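Local coordinates for ESAT-6/WXG100 secretion system protein (Streptococcus gallolyticus, PDB 7JQE) that is the extracellular part of EsaA, a membrane subunit of the type VIIb secretion system, and probably takes part in exporting bacterial toxins, at residues Q267-P277 / I351-T362; T328-V339 / T372-G380. All blocks are in the same frame, centred on the assembly; numbering follows the deposited sequence.

Contact 1: residues Q267-P277 / I351-T362; sequences QSNVISVDVAP and ISKAQSLKISYT
Asn269 and Tyr361 lie side by side and point the same way, a hydrogen-bonded pair of the antiparallel ladder that joins the outermost strand 268-275 to the middle strand of a three-stranded sheet, in a beta-sandwich-like domain. The strands 268-275 and 355-362 run at 156° to each other, and their side chains alternate between two unlike faces. On the face of Asn269, Ile271, Val273 and Val275, the Tyr361 ring has its CG between its own backbone N and carbonyl carbon (chi1 63°), which swings the phenol across toward the neighbouring strand. Asn269 CB comes within 3.4 Å of Tyr361 CZ; the amide plane stands 75° from the ring, and ND2 donates to Tyr361 OH at 2.8 Å, the oxygen a little out of the amide plane. Asn269 O sits over one face of the ring, toward its rim, while Ile271 CG2 meets the ring edge at CE2; Tyr388 of strand 382-392 stacks on the same tyrosine.

Farther along, Ile271 crosses Ile359 obliquely, CG1 against CB at 3.8 Å, whereas Val273 runs alongside Leu357. Both methyls of Val275 touch Leu357 CD1, the two side chains meeting at about a right angle, and CG2 also lies against Ile351 CD1. Beyond the ladder the Pro277 ring covers the backbone of the turn, its CD 3.4 Å from Lys353 C.

The other face is mostly polar. Ser268 OG and Thr362 OG1 share a hydrogen bond of 2.9 Å, and the bent chain of Lys358 lays its CD beside Ser272. Asp274 is held from two directions: OD1 forms a salt bridge with Arg383 of the second subunit, which ties this outer strand into the dimer, and OD2 accepts the hydroxyl of Ser356 nearly in line with its C-O bond, OG to OD2 3.0 Å.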
loop_
_atom_site.group_PDB
_atom_site.type_symbol
_atom_site.label_atom_id
_atom_site.label_comp_id
_atom_site.label_asym_id
_atom_site.label_seq_id
_atom_site.Cartn_x
_atom_site.Cartn_y
_atom_site.Cartn_z
ATOM N N GLN A 267 51.792 -7.081 17.338
ATOM C CA GLN A 267 51.804 -7.212 18.791
ATOM C C GLN A 267 53.211 -7.132 19.371
ATOM O O GLN A 267 53.382 -6.666 20.503
ATOM C CB GLN A 267 51.140 -8.527 19.198
ATOM C CG GLN A 267 51.016 -8.736 20.694
ATOM C CD GLN A 267 50.274 -10.012 21.030
ATOM O OE1 GLN A 267 49.857 -10.749 20.135
ATOM N NE2 GLN A 267 50.103 -10.279 22.321
ATOM N N SER A 268 54.222 -7.574 18.625
ATOM C CA SER A 268 55.614 -7.488 19.041
ATOM C C SER A 268 56.378 -6.533 18.135
ATOM O O SER A 268 56.038 -6.349 16.963
ATOM C CB SER A 268 56.295 -8.861 19.015
ATOM O OG SER A 268 55.821 -9.692 20.060
ATOM N N ASN A 269 57.420 -5.927 18.690
ATOM C CA ASN A 269 58.300 -5.073 17.907
ATOM C C ASN A 269 59.646 -5.006 18.614
ATOM O O ASN A 269 59.791 -5.430 19.763
ATOM C CB ASN A 269 57.695 -3.680 17.703
ATOM C CG ASN A 269 58.478 -2.845 16.703
ATOM O OD1 ASN A 269 59.252 -3.374 15.906
ATOM N ND2 ASN A 269 58.284 -1.532 16.749
ATOM N N VAL A 270 60.636 -4.474 17.901
ATOM C CA VAL A 270 62.002 -4.399 18.392
ATOM C C VAL A 270 62.561 -3.020 18.074
ATOM O O VAL A 270 62.169 -2.380 17.094
ATOM C CB VAL A 270 62.884 -5.508 17.779
ATOM C CG1 VAL A 270 62.453 -6.871 18.301
ATOM C CG2 VAL A 270 62.794 -5.472 16.262
ATOM N N ILE A 271 63.485 -2.562 18.919
ATOM C CA ILE A 271 64.123 -1.263 18.761
ATOM C C ILE A 271 65.599 -1.405 19.100
ATOM O O ILE A 271 66.026 -2.378 19.723
ATOM C CB ILE A 271 63.473 -0.181 19.647
ATOM C CG1 ILE A 271 63.581 -0.579 21.117
ATOM C CG2 ILE A 271 62.027 0.026 19.251
ATOM C CD1 ILE A 271 62.486 -0.017 21.974
ATOM N N SER A 272 66.379 -0.414 18.679
ATOM C CA SER A 272 67.825 -0.443 18.846
ATOM C C SER A 272 68.290 0.883 19.428
ATOM O O SER A 272 67.996 1.947 18.874
ATOM C CB SER A 272 68.524 -0.720 17.511
ATOM O OG SER A 272 69.927 -0.826 17.684
ATOM N N VAL A 273 69.018 0.817 20.539
ATOM C CA VAL A 273 69.544 1.998 21.209
ATOM C C VAL A 273 71.065 1.924 21.217
ATOM O O VAL A 273 71.653 0.837 21.219
ATOM C CB VAL A 273 68.989 2.125 22.646
ATOM C CG1 VAL A 273 69.281 0.860 23.439
ATOM C CG2 VAL A 273 69.577 3.345 23.343
ATOM N N ASP A 274 71.705 3.093 21.210
ATOM C CA ASP A 274 73.160 3.197 21.232
ATOM C C ASP A 274 73.602 3.567 22.644
ATOM O O ASP A 274 73.431 4.712 23.077
ATOM C CB ASP A 274 73.657 4.224 20.214
ATOM C CG ASP A 274 73.231 3.897 18.793
ATOM O OD1 ASP A 274 72.768 4.814 18.083
ATOM O OD2 ASP A 274 73.345 2.721 18.388
ATOM N N VAL A 275 74.163 2.599 23.361
ATOM C CA VAL A 275 74.639 2.815 24.716
ATOM C C VAL A 275 76.152 2.981 24.692
ATOM O O VAL A 275 76.843 2.558 23.759
ATOM C CB VAL A 275 74.223 1.668 25.666
ATOM C CG1 VAL A 275 72.707 1.566 25.750
ATOM C CG2 VAL A 275 74.832 0.353 25.206
ATOM N N ALA A 276 76.681 3.610 25.743
ATOM C CA ALA A 276 78.109 3.851 25.880
ATOM C C ALA A 276 78.448 3.947 27.360
ATOM O O ALA A 276 77.665 4.520 28.132
ATOM C CB ALA A 276 78.547 5.130 25.161
ATOM N N PRO A 277 79.586 3.403 27.783
ATOM C CA PRO A 277 79.960 3.484 29.198
ATOM C C PRO A 277 80.235 4.919 29.622
ATOM O O PRO A 277 80.449 5.814 28.801
ATOM C CB PRO A 277 81.227 2.626 29.280
ATOM C CG PRO A 277 81.793 2.666 27.893
ATOM C CD PRO A 277 80.602 2.705 26.976
ATOM N N ILE A 351 77.981 -3.142 30.217
ATOM C CA ILE A 351 78.831 -2.934 29.055
ATOM C C ILE A 351 80.118 -2.237 29.494
ATOM O O ILE A 351 80.225 -1.716 30.605
ATOM C CB ILE A 351 78.123 -2.122 27.957
ATOM C CG1 ILE A 351 77.819 -0.712 28.461
ATOM C CG2 ILE A 351 76.841 -2.817 27.526
ATOM C CD1 ILE A 351 77.150 0.172 27.435
ATOM N N SER A 352 81.106 -2.239 28.589
ATOM C CA SER A 352 82.329 -1.470 28.794
ATOM C C SER A 352 82.797 -0.790 27.511
ATOM O O SER A 352 83.969 -0.403 27.418
ATOM C CB SER A 352 83.460 -2.351 29.346
ATOM O OG SER A 352 83.180 -2.778 30.668
ATOM N N LYS A 353 81.917 -0.634 26.523
ATOM C CA LYS A 353 82.286 -0.007 25.263
ATOM C C LYS A 353 81.024 0.419 24.526
ATOM O O LYS A 353 79.948 -0.147 24.738
ATOM C CB LYS A 353 83.122 -0.958 24.396
ATOM C CG LYS A 353 83.534 -0.367 23.065
ATOM C CD LYS A 353 84.180 0.995 23.253
ATOM C CE LYS A 353 84.442 1.666 21.917
ATOM N NZ LYS A 353 84.965 3.047 22.087
ATOM N N ALA A 354 81.167 1.426 23.662
ATOM C CA ALA A 354 80.052 1.873 22.838
ATOM C C ALA A 354 79.466 0.696 22.071
ATOM O O ALA A 354 80.194 -0.160 21.565
ATOM C CB ALA A 354 80.508 2.966 21.867
ATOM N N GLN A 355 78.141 0.659 21.979
ATOM C CA GLN A 355 77.477 -0.565 21.556
ATOM C C GLN A 355 76.025 -0.256 21.222
ATOM O O GLN A 355 75.497 0.796 21.592
ATOM C CB GLN A 355 77.572 -1.629 22.656
ATOM C CG GLN A 355 77.026 -2.994 22.318
ATOM C CD GLN A 355 77.416 -4.020 23.367
ATOM O OE1 GLN A 355 78.285 -3.767 24.205
ATOM N NE2 GLN A 355 76.776 -5.182 23.329
ATOM N N SER A 356 75.394 -1.183 20.508
ATOM C CA SER A 356 73.974 -1.111 20.194
ATOM C C SER A 356 73.254 -2.267 20.874
ATOM O O SER A 356 73.747 -3.398 20.879
ATOM C CB SER A 356 73.730 -1.158 18.681
ATOM O OG SER A 356 74.407 -0.101 18.022
ATOM N N LEU A 357 72.092 -1.977 21.451
ATOM C CA LEU A 357 71.282 -2.979 22.126
ATOM C C LEU A 357 69.898 -3.027 21.496
ATOM O O LEU A 357 69.329 -1.989 21.140
ATOM C CB LEU A 357 71.162 -2.689 23.625
ATOM C CG LEU A 357 72.457 -2.657 24.437
ATOM C CD1 LEU A 357 72.163 -2.331 25.894
ATOM C CD2 LEU A 357 73.211 -3.977 24.320
ATOM N N LYS A 358 69.362 -4.235 21.360
ATOM C CA LYS A 358 68.046 -4.461 20.784
ATOM C C LYS A 358 67.080 -4.833 21.899
ATOM O O LYS A 358 67.396 -5.675 22.745
ATOM C CB LYS A 358 68.102 -5.567 19.726
ATOM C CG LYS A 358 69.288 -5.443 18.779
ATOM C CD LYS A 358 69.061 -4.378 17.720
ATOM C CE LYS A 358 68.052 -4.855 16.689
ATOM N NZ LYS A 358 68.489 -6.131 16.053
ATOM N N ILE A 359 65.911 -4.202 21.905
ATOM C CA ILE A 359 64.908 -4.411 22.941
ATOM C C ILE A 359 63.623 -4.890 22.287
ATOM O O ILE A 359 63.107 -4.242 21.370
ATOM C CB ILE A 359 64.668 -3.131 23.760
ATOM C CG1 ILE A 359 65.984 -2.658 24.385
ATOM C CG2 ILE A 359 63.618 -3.375 24.832
ATOM C CD1 ILE A 359 65.859 -1.394 25.204
ATOM N N SER A 360 63.117 -6.024 22.754
ATOM C CA SER A 360 61.853 -6.580 22.295
ATOM C C SER A 360 60.759 -6.230 23.293
ATOM O O SER A 360 60.915 -6.454 24.498
ATOM C CB SER A 360 61.952 -8.099 22.136
ATOM O OG SER A 360 60.677 -8.711 22.264
ATOM N N TYR A 361 59.657 -5.676 22.794
ATOM C CA TYR A 361 58.494 -5.418 23.624
ATOM C C TYR A 361 57.274 -6.077 22.997
ATOM O O TYR A 361 57.163 -6.189 21.773
ATOM C CB TYR A 361 58.253 -3.912 23.837
ATOM C CG TYR A 361 57.954 -3.106 22.591
ATOM C CD1 TYR A 361 56.677 -3.096 22.029
ATOM C CD2 TYR A 361 58.935 -2.322 21.999
ATOM C CE1 TYR A 361 56.398 -2.345 20.898
ATOM C CE2 TYR A 361 58.667 -1.566 20.871
ATOM C CZ TYR A 361 57.398 -1.579 20.325
ATOM O OH TYR A 361 57.136 -0.826 19.203
ATOM N N THR A 362 56.367 -6.529 23.860
ATOM C CA THR A 362 55.199 -7.295 23.441
ATOM C C THR A 362 54.013 -6.837 24.278
ATOM O O THR A 362 54.000 -7.033 25.497
ATOM C CB THR A 362 55.436 -8.797 23.606
ATOM O OG1 THR A 362 56.555 -9.198 22.805
ATOM C CG2 THR A 362 54.201 -9.583 23.183
#

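Contact 2: residues T328-V339 / T372-G380; sequences TVTISNVSGGTV and TITLDLNIG
The flat amide of Asn378 turns its NH2 toward strand 328-332, where the hydroxyls of Thr330 and Ser332 both accept from ND2. Ser332 OG lies in the amide plane, 2.9 Å from ND2; Thr330 OG1 is tilted out of that plane and its bond, 3.1 Å from ND2, is more bent. Both hydroxyls stand between their own backbone N and carbonyl carbon (chi1 68°), a rotation that brings them to the one nitrogen. Two flat groups meet where Asn333 faces Asp376, amide and carboxylate planes 73° apart: Asn333 ND2 reaches Asp376 OD2 at 3.3 Å on its anti side, tilted out of the carboxylate plane, while OD1 is in a salt bridge with Arg383 of the same chain.

Between Ser332 and Ser335 the antiparallel register slips by one residue, a beta bulge, after which Ser335 OG and Thr374 OG1 bond at 3.1 Å. Across the sheet, apolar side chains gather. Val329 lies alongside Ile379, and Leu375 spreads its two methyls, CD1 to Ile331 CG2 at 3.5 Å and CD2 to Val339, which reaches it from strand 337-341, after the chain has crossed at Gly336, and also touches Ile373 CG2.

One face thus carries a string of hydroxyl, amide and carboxylate bonds and the other a hydrocarbon layer, the two-sided chemistry of a sheet with one side in a core; the nearby arginine would probably stabilise Asp376 as an anion.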
loop_
_atom_site.group_PDB
_atom_site.type_symbol
_atom_site.label_atom_id
_atom_site.label_comp_id
_atom_site.label_asym_id
_atom_site.label_seq_id
_atom_site.Cartn_x
_atom_site.Cartn_y
_atom_site.Cartn_z
ATOM N N THR A 328 76.108 -0.570 33.798
ATOM C CA THR A 328 75.006 -1.521 33.764
ATOM C C THR A 328 73.753 -0.847 33.213
ATOM O O THR A 328 73.314 0.185 33.734
ATOM C CB THR A 328 74.742 -2.091 35.159
ATOM O OG1 THR A 328 74.357 -1.033 36.044
ATOM C CG2 THR A 328 76.000 -2.768 35.702
ATOM N N VAL A 329 73.183 -1.434 32.165
ATOM C CA VAL A 329 71.969 -0.940 31.525
ATOM C C VAL A 329 70.836 -1.908 31.836
ATOM O O VAL A 329 71.009 -3.128 31.735
ATOM C CB VAL A 329 72.166 -0.789 30.005
ATOM C CG1 VAL A 329 70.896 -0.262 29.350
ATOM C CG2 VAL A 329 73.353 0.124 29.718
ATOM N N THR A 330 69.675 -1.364 32.209
ATOM C CA THR A 330 68.571 -2.184 32.692
ATOM C C THR A 330 67.241 -1.664 32.164
ATOM O O THR A 330 67.140 -0.555 31.630
ATOM C CB THR A 330 68.521 -2.223 34.223
ATOM O OG1 THR A 330 68.160 -0.927 34.720
ATOM C CG2 THR A 330 69.871 -2.631 34.793
ATOM N N ILE A 331 66.213 -2.490 32.340
ATOM C CA ILE A 331 64.831 -2.169 31.996
ATOM C C ILE A 331 64.002 -2.333 33.261
ATOM O O ILE A 331 63.914 -3.440 33.806
ATOM C CB ILE A 331 64.300 -3.078 30.875
ATOM C CG1 ILE A 331 65.090 -2.863 29.583
ATOM C CG2 ILE A 331 62.812 -2.853 30.663
ATOM C CD1 ILE A 331 65.100 -4.071 28.673
ATOM N N SER A 332 63.390 -1.246 33.725
ATOM C CA SER A 332 62.672 -1.263 34.992
ATOM C C SER A 332 61.273 -0.678 34.835
ATOM O O SER A 332 60.985 0.069 33.898
ATOM C CB SER A 332 63.433 -0.486 36.077
ATOM O OG SER A 332 63.464 0.899 35.786
ATOM N N ASN A 333 60.403 -1.040 35.781
ATOM C CA ASN A 333 59.062 -0.464 35.903
ATOM C C ASN A 333 58.252 -0.639 34.618
ATOM O O ASN A 333 57.660 0.307 34.093
ATOM C CB ASN A 333 59.138 1.011 36.313
ATOM C CG ASN A 333 59.831 1.209 37.657
ATOM O OD1 ASN A 333 59.679 0.399 38.575
ATOM N ND2 ASN A 333 60.602 2.288 37.773
ATOM N N VAL A 334 58.214 -1.871 34.121
ATOM C CA VAL A 334 57.465 -2.202 32.912
ATOM C C VAL A 334 56.012 -2.459 33.275
ATOM O O VAL A 334 55.708 -3.031 34.328
ATOM C CB VAL A 334 58.074 -3.423 32.201
ATOM C CG1 VAL A 334 57.220 -3.815 31.007
ATOM C CG2 VAL A 334 59.493 -3.128 31.763
ATOM N N SER A 335 55.110 -2.033 32.393
ATOM C CA SER A 335 53.697 -2.371 32.481
ATOM C C SER A 335 53.114 -2.365 31.077
ATOM O O SER A 335 53.626 -1.688 30.181
ATOM C CB SER A 335 52.920 -1.394 33.368
ATOM O OG SER A 335 52.633 -0.200 32.664
ATOM N N GLY A 336 52.031 -3.121 30.895
ATOM C CA GLY A 336 51.364 -3.212 29.612
ATOM C C GLY A 336 51.863 -4.317 28.707
ATOM O O GLY A 336 51.321 -4.492 27.609
ATOM N N GLY A 337 52.870 -5.071 29.132
ATOM C CA GLY A 337 53.442 -6.108 28.296
ATOM C C GLY A 337 54.762 -6.558 28.883
ATOM O O GLY A 337 55.041 -6.318 30.057
ATOM N N THR A 338 55.569 -7.205 28.048
ATOM C CA THR A 338 56.894 -7.666 28.441
ATOM C C THR A 338 57.946 -6.940 27.615
ATOM O O THR A 338 57.846 -6.880 26.386
ATOM C CB THR A 338 57.037 -9.182 28.272
ATOM O OG1 THR A 338 56.771 -9.541 26.913
ATOM C CG2 THR A 338 56.064 -9.919 29.188
ATOM N N VAL A 339 58.949 -6.391 28.292
ATOM C CA VAL A 339 60.037 -5.670 27.643
ATOM C C VAL A 339 61.344 -6.282 28.120
ATOM O O VAL A 339 61.604 -6.336 29.328
ATOM C CB VAL A 339 59.988 -4.165 27.943
ATOM C CG1 VAL A 339 61.013 -3.428 27.107
ATOM C CG2 VAL A 339 58.593 -3.628 27.666
ATOM N N THR A 372 49.044 0.362 25.754
ATOM C CA THR A 372 50.221 1.184 26.004
ATOM C C THR A 372 51.206 0.433 26.886
ATOM O O THR A 372 50.832 -0.088 27.940
ATOM C CB THR A 372 49.850 2.516 26.668
ATOM O OG1 THR A 372 49.236 3.380 25.703
ATOM C CG2 THR A 372 51.090 3.193 27.222
ATOM N N ILE A 373 52.462 0.387 26.450
ATOM C CA ILE A 373 53.567 -0.134 27.245
ATOM C C ILE A 373 54.376 1.046 27.758
ATOM O O ILE A 373 54.677 1.975 26.997
ATOM C CB ILE A 373 54.455 -1.081 26.419
ATOM C CG1 ILE A 373 53.724 -2.385 26.103
ATOM C CG2 ILE A 373 55.760 -1.357 27.150
ATOM C CD1 ILE A 373 54.563 -3.362 25.301
ATOM N N THR A 374 54.730 1.015 29.042
ATOM C CA THR A 374 55.624 2.005 29.630
ATOM C C THR A 374 56.733 1.301 30.395
ATOM O O THR A 374 56.493 0.305 31.084
ATOM C CB THR A 374 54.892 2.967 30.582
ATOM O OG1 THR A 374 54.371 2.240 31.702
ATOM C CG2 THR A 374 53.762 3.679 29.866
ATOM N N LEU A 375 57.947 1.827 30.274
ATOM C CA LEU A 375 59.082 1.314 31.026
ATOM C C LEU A 375 60.066 2.444 31.275
ATOM O O LEU A 375 59.912 3.559 30.768
ATOM C CB LEU A 375 59.784 0.170 30.290
ATOM C CG LEU A 375 60.427 0.568 28.959
ATOM C CD1 LEU A 375 61.816 -0.030 28.821
ATOM C CD2 LEU A 375 59.531 0.140 27.800
ATOM N N ASP A 376 61.090 2.134 32.067
ATOM C CA ASP A 376 62.239 3.003 32.272
ATOM C C ASP A 376 63.474 2.312 31.710
ATOM O O ASP A 376 63.740 1.151 32.039
ATOM C CB ASP A 376 62.440 3.326 33.762
ATOM C CG ASP A 376 61.550 4.457 34.243
ATOM O OD1 ASP A 376 61.119 5.273 33.401
ATOM O OD2 ASP A 376 61.289 4.533 35.464
ATOM N N LEU A 377 64.209 3.013 30.850
ATOM C CA LEU A 377 65.505 2.549 30.370
ATOM C C LEU A 377 66.595 3.227 31.192
ATOM O O LEU A 377 66.756 4.450 31.127
ATOM C CB LEU A 377 65.693 2.842 28.882
ATOM C CG LEU A 377 67.066 2.467 28.305
ATOM C CD1 LEU A 377 67.277 0.961 28.337
ATOM C CD2 LEU A 377 67.248 3.007 26.891
ATOM N N ASN A 378 67.332 2.435 31.964
ATOM C CA ASN A 378 68.377 2.944 32.844
ATOM C C ASN A 378 69.742 2.675 32.222
ATOM O O ASN A 378 70.111 1.515 32.005
ATOM C CB ASN A 378 68.286 2.304 34.230
ATOM C CG ASN A 378 66.918 2.478 34.862
ATOM O OD1 ASN A 378 66.594 3.546 35.383
ATOM N ND2 ASN A 378 66.107 1.424 34.823
ATOM N N ILE A 379 70.482 3.742 31.934
ATOM C CA ILE A 379 71.874 3.663 31.500
ATOM C C ILE A 379 72.682 4.408 32.551
ATOM O O ILE A 379 72.709 5.645 32.559
ATOM C CB ILE A 379 72.093 4.261 30.107
ATOM C CG1 ILE A 379 71.160 3.606 29.084
ATOM C CG2 ILE A 379 73.562 4.125 29.698
ATOM C CD1 ILE A 379 71.228 4.230 27.708
ATOM N N GLY A 380 73.340 3.668 33.441
ATOM C CA GLY A 380 74.010 4.320 34.551
ATOM C C GLY A 380 73.006 5.048 35.422
ATOM O O GLY A 380 71.932 4.526 35.742
#

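Overall arrangement
Contacts 1 and 2 have centres 12 Å apart and belong to the two facing sheets of one beta domain, their centres about 72 and 69 Å from the centre of the elongated chain. Their segments alternate along the sequence: 267-277, 328-339, 351-362, 372-380. The chain therefore passes back and forth between the sheets. Residues 337-339 make the connection, for past Gly336 the chain leaves the sheet of 372-380 and enters that of contact 1, where Thr338 O probably accepts a hydrogen bond from Thr362 N. Between the layers, Ile359 packs on Val339 and Val275 on Ile379. Both contacts also touch the second subunit, placing this domain at the dimer interface.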